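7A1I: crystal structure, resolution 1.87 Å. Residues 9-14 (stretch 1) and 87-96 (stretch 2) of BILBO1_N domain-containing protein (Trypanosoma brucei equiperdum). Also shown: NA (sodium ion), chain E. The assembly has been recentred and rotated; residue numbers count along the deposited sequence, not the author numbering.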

ATOM      1  N   CYS A   9      -4.612  -4.388  -2.674  1.00 38.89           N
ATOM      2  CA  CYS A   9      -4.731  -3.067  -2.077  1.00 36.45           C
ATOM      3  C   CYS A   9      -3.441  -2.708  -1.357  1.00 36.06           C
ATOM      4  O   CYS A   9      -2.770  -3.576  -0.783  1.00 37.73           O
ATOM      5  N   VAL A  10      -3.097  -1.426  -1.415  1.00 32.57           N
ATOM      6  CA  VAL A  10      -1.859  -0.886  -0.871  1.00 32.88           C
ATOM      7  C   VAL A  10      -2.218   0.374  -0.103  1.00 33.25           C
ATOM      8  O   VAL A  10      -2.868   1.268  -0.660  1.00 35.12           O
ATOM      9  N   ALA A  11      -1.854   0.430   1.179  1.00 30.95           N
ATOM     10  CA  ALA A  11      -2.216   1.594   1.995  1.00 33.36           C
ATOM     11  C   ALA A  11      -0.950   2.203   2.584  1.00 33.00           C
ATOM     12  O   ALA A  11       0.117   1.576   2.590  1.00 32.77           O
ATOM     13  N   THR A  12      -1.064   3.466   2.993  1.00 32.87           N
ATOM     14  CA  THR A  12       0.053   4.194   3.598  1.00 34.13           C
ATOM     15  C   THR A  12      -0.509   5.398   4.350  1.00 35.77           C
ATOM     16  O   THR A  12      -1.690   5.720   4.239  1.00 35.87           O
ATOM     17  N   ASP A  13       0.358   6.066   5.104  1.00 37.46           N
ATOM     18  CA  ASP A  13      -0.030   7.220   5.907  1.00 39.57           C
ATOM     19  C   ASP A  13       0.157   8.522   5.134  1.00 40.54           C
ATOM     20  O   ASP A  13       1.194   8.749   4.512  1.00 40.73           O
ATOM     21  N   CYS A  14      -0.841   9.395   5.199  1.00 41.79           N
ATOM     22  CA  CYS A  14      -0.785  10.716   4.580  1.00 43.46           C
ATOM     23  C   CYS A  14      -1.248  11.723   5.630  1.00 49.61           C
ATOM     24  O   CYS A  14      -2.449  11.842   5.914  1.00 49.82           O
ATOM     25  N   TYR A  87       0.676  -2.712   3.366  1.00 36.78           N
ATOM     26  CA  TYR A  87       0.912  -1.434   4.029  1.00 35.33           C
ATOM     27  C   TYR A  87       2.364  -1.035   3.826  1.00 34.10           C
ATOM     28  O   TYR A  87       3.271  -1.836   4.077  1.00 36.15           O
ATOM     29  N   LEU A  88       2.576   0.216   3.410  1.00 35.24           N
ATOM     30  CA  LEU A  88       3.899   0.762   3.135  1.00 33.98           C
ATOM     31  C   LEU A  88       4.286   1.751   4.226  1.00 35.83           C
ATOM     32  O   LEU A  88       3.545   2.711   4.497  1.00 38.54           O
ATOM     33  N   PHE A  89       5.403   1.479   4.892  1.00 35.18           N
ATOM     34  CA  PHE A  89       5.998   2.425   5.821  1.00 36.85           C
ATOM     35  C   PHE A  89       6.868   3.412   5.056  1.00 36.87           C
ATOM     36  O   PHE A  89       7.429   3.089   4.003  1.00 34.41           O
ATOM     37  N   GLN A  90       6.962   4.634   5.582  1.00 37.56           N
ATOM     38  CA  GLN A  90       7.775   5.678   4.977  1.00 38.27           C
ATOM     39  C   GLN A  90       8.860   6.155   5.934  1.00 40.70           C
ATOM     40  O   GLN A  90       8.710   6.059   7.155  1.00 43.69           O
ATOM     41  N   PRO A  91       9.951   6.706   5.415  1.00 40.16           N
ATOM     42  CA  PRO A  91      10.899   7.412   6.282  1.00 45.45           C
ATOM     43  C   PRO A  91      10.343   8.772   6.690  1.00 45.75           C
ATOM     44  O   PRO A  91       9.437   9.311   6.056  1.00 41.42           O
ATOM     45  N   ASP A  92      10.901   9.314   7.781  1.00 45.32           N
ATOM     46  CA  ASP A  92      10.541  10.652   8.286  1.00 45.90           C
ATOM     47  C   ASP A  92       9.037  10.782   8.560  1.00 42.99           C
ATOM     48  O   ASP A  92       8.439  11.839   8.342  1.00 46.46           O
ATOM     49  N   THR A  93       8.419   9.719   9.080  1.00 41.49           N
ATOM     50  CA  THR A  93       6.968   9.668   9.206  1.00 49.04           C
ATOM     51  C   THR A  93       6.581   9.097  10.562  1.00 48.88           C
ATOM     52  O   THR A  93       7.056   8.027  10.947  1.00 44.79           O
ATOM     53  N   LEU A  94       5.747   9.831  11.298  1.00 45.31           N
ATOM     54  CA  LEU A  94       5.089   9.315  12.495  1.00 50.70           C
ATOM     55  C   LEU A  94       3.904   8.469  12.059  1.00 49.36           C
ATOM     56  O   LEU A  94       2.957   8.985  11.451  1.00 51.58           O
ATOM     57  N   ASP A  95       3.993   7.164  12.270  1.00 51.84           N
ATOM     58  CA  ASP A  95       2.987   6.230  11.775  1.00 58.61           C
ATOM     59  C   ASP A  95       2.191   5.696  12.972  1.00 56.54           C
ATOM     60  O   ASP A  95       2.651   4.815  13.703  1.00 54.50           O
ATOM     61  N   ILE A  96       1.027   6.288  13.218  1.00 44.85           N
ATOM     62  CA  ILE A  96       0.179   5.879  14.328  1.00 48.39           C
ATOM     63  C   ILE A  96      -0.896   4.953  13.772  1.00 47.84           C
ATOM     64  O   ILE A  96      -1.472   5.241  12.717  1.00 48.79           O
TER

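Two strands run side by side in parallel, and a loop carries the second stretch on past Asp13. Tyr87 pairs with Ala11 as a parallel beta bridge, and both side chains lie on the same face of the sheet. Tyr87 has chi1 t, which lays its ring along stretch 1. Tyr87 CD2 sits 4.0 Å from Ala11 CB, Tyr87 CE2 is 3.9 Å from Thr12 CA, and Tyr87 OH reaches to 3.7 Å from Asp13 CB. Tyr87 OH donates to Asp95 OD1 at 2.6 Å, tying the strand to the later loop.

Leu88 points sideways. Leu88 N donates to Ala11 O (2.9 Å), and Leu88 O accepts from Thr12 OG1 (2.9 Å). The Leu88 side chain is m, t and brings CD1 to 3.5 Å from CG1 of Val10, which is t. Phe89 points away and makes no contact with stretch 1.

Gln90 points toward stretch 1. With chi1 m and chi2 t, Gln90 extends NE2 to Asp13 O, a hydrogen bond of 2.7 Å. Gln90 NE2 also gives a weak hydrogen bond to Thr12 OG1 (3.0 Å). The Gln90 backbone O lies 3.0 Å from the sodium ion NA, which also binds water 4.

Pro91 and Asp92 are out of reach. Thr93 is m and points toward stretch 1; its CG2 comes to 4.1 Å from Asp13 OD2. Leu94 contributes mainly its carbonyl: water 2 bridges Leu94 O (2.6 Å) and Asp13 OD2 (2.7 Å).

The Asp95 CB points sideways, but the carboxylate comes nearer. Asp95 OD1 is 4.3 Å from Asp13 OD1, so two like charges lie close. Water 1 links the stretches here, accepting from Asp13 N (3.0 Å) and lying 2.7 Å from Asp95 OD2. Ile96 N donates to water 3 (2.8 Å), which also reaches Asp13 OD1 (2.9 Å).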

ATOM      1  CB  CYS A   9      -5.895  -2.977  -1.094  1.00 37.44           C
ATOM      2  SG  CYS A   9      -7.512  -3.165  -1.830  1.00 47.19           S
ATOM      3  CB  VAL A  10      -0.843  -0.561  -1.966  1.00 31.89           C
ATOM      4  CG1 VAL A  10       0.445  -0.073  -1.347  1.00 35.27           C
ATOM      5  CG2 VAL A  10      -0.588  -1.831  -2.832  1.00 34.06           C
ATOM      6  CB  ALA A  11      -3.215   1.228   3.104  1.00 33.29           C
ATOM      7  CB  THR A  12       1.095   4.617   2.541  1.00 34.10           C
ATOM      8  OG1 THR A  12       2.348   4.962   3.167  1.00 35.58           O
ATOM      9  CG2 THR A  12       0.605   5.771   1.679  1.00 34.58           C
ATOM     10  CB  ASP A  13       0.794   7.254   7.196  1.00 41.56           C
ATOM     11  CG  ASP A  13       0.363   8.361   8.147  1.00 46.71           C
ATOM     12  OD1 ASP A  13      -0.466   8.085   9.043  1.00 47.82           O
ATOM     13  OD2 ASP A  13       0.873   9.500   8.017  1.00 46.49           O
ATOM     14  CB  CYS A  14      -1.627  10.775   3.314  1.00 42.48           C
ATOM     15  SG  CYS A  14      -1.482  12.347   2.440  1.00 53.93           S
ATOM     16  CB  TYR A  87       0.594  -1.486   5.536  1.00 36.74           C
ATOM     17  CG  TYR A  87       0.556  -0.117   6.173  1.00 39.54           C
ATOM     18  CD1 TYR A  87       1.650   0.383   6.889  1.00 41.14           C
ATOM     19  CD2 TYR A  87      -0.584   0.679   6.075  1.00 41.65           C
ATOM     20  CE1 TYR A  87       1.601   1.652   7.480  1.00 38.90           C
ATOM     21  CE2 TYR A  87      -0.635   1.948   6.652  1.00 41.72           C
ATOM     22  CZ  TYR A  87       0.451   2.429   7.340  1.00 41.35           C
ATOM     23  OH  TYR A  87       0.381   3.678   7.925  1.00 42.29           O
ATOM     24  CB  LEU A  88       3.945   1.441   1.764  1.00 33.20           C
ATOM     25  CG  LEU A  88       3.530   0.530   0.607  1.00 36.28           C
ATOM     26  CD1 LEU A  88       3.591   1.271  -0.735  1.00 34.92           C
ATOM     27  CD2 LEU A  88       4.390  -0.747   0.578  1.00 34.97           C
ATOM     28  CB  PHE A  89       6.821   1.695   6.885  1.00 40.18           C
ATOM     29  CG  PHE A  89       5.999   0.845   7.794  1.00 43.73           C
ATOM     30  CD1 PHE A  89       5.167   1.434   8.745  1.00 46.01           C
ATOM     31  CD2 PHE A  89       6.039  -0.545   7.701  1.00 44.52           C
ATOM     32  CE1 PHE A  89       4.391   0.662   9.585  1.00 53.19           C
ATOM     33  CE2 PHE A  89       5.273  -1.328   8.551  1.00 48.03           C
ATOM     34  CZ  PHE A  89       4.439  -0.718   9.497  1.00 48.24           C
ATOM     35  CB  GLN A  90       6.920   6.888   4.573  1.00 39.91           C
ATOM     36  CG  GLN A  90       5.760   6.591   3.653  1.00 40.46           C
ATOM     37  CD  GLN A  90       4.827   7.787   3.552  1.00 41.08           C
ATOM     38  OE1 GLN A  90       5.248   8.872   3.147  1.00 38.50           O
ATOM     39  NE2 GLN A  90       3.565   7.605   3.935  1.00 46.18           N
ATOM     40  CB  PRO A  91      12.135   7.562   5.391  1.00 44.93           C
ATOM     41  CG  PRO A  91      11.565   7.649   4.002  1.00 44.07           C
ATOM     42  CD  PRO A  91      10.377   6.722   3.999  1.00 41.27           C
ATOM     43  CB  ASP A  92      11.000  11.745   7.308  1.00 43.56           C
ATOM     44  CG  ASP A  92      12.514  11.908   7.264  1.00 48.09           C
ATOM     45  OD1 ASP A  92      13.108  12.171   8.333  1.00 49.38           O
ATOM     46  OD2 ASP A  92      13.114  11.717   6.168  1.00 45.14           O
ATOM     47  CB  THR A  93       6.359   8.820   8.062  1.00 47.09           C
ATOM     48  OG1 THR A  93       6.527   9.499   6.812  1.00 42.05           O
ATOM     49  CG2 THR A  93       4.869   8.571   8.281  1.00 46.38           C
ATOM     50  CB  LEU A  94       4.638  10.447  13.414  1.00 58.64           C
ATOM     51  CG  LEU A  94       4.010  10.015  14.748  1.00 63.35           C
ATOM     52  CD1 LEU A  94       4.973   9.222  15.632  1.00 53.95           C
ATOM     53  CD2 LEU A  94       3.478  11.247  15.503  1.00 67.02           C
ATOM     54  CB  ASP A  95       3.668   5.143  10.945  1.00 54.97           C
ATOM     55  CG  ASP A  95       2.790   4.634   9.825  1.00 52.60           C
ATOM     56  OD1 ASP A  95       1.591   4.391  10.062  1.00 57.33           O
ATOM     57  OD2 ASP A  95       3.291   4.543   8.678  1.00 49.74           O
ATOM     58  CB  ILE A  96      -0.412   7.097  15.053  1.00 55.07           C
ATOM     59  CG1 ILE A  96       0.716   7.919  15.676  1.00 53.26           C
ATOM     60  CG2 ILE A  96      -1.401   6.681  16.165  1.00 55.30           C
ATOM     61  CD1 ILE A  96       0.247   9.205  16.316  1.00 57.46           C
TER
HETATM   62 NA    NA E 201       9.566   4.021   9.135  1.00 68.09          NA
HETATM   63  O   HOH W   1       2.970   5.057   6.064  1.00 28.02           O
HETATM   64  O   HOH W   2       1.924  10.941  10.045  1.00 43.26           O
HETATM   65  O   HOH W   3      -0.001   8.563  11.895  1.00 43.67           O
HETATM   66  O   HOH W   4       9.913   1.967   8.475  1.00 47.44           O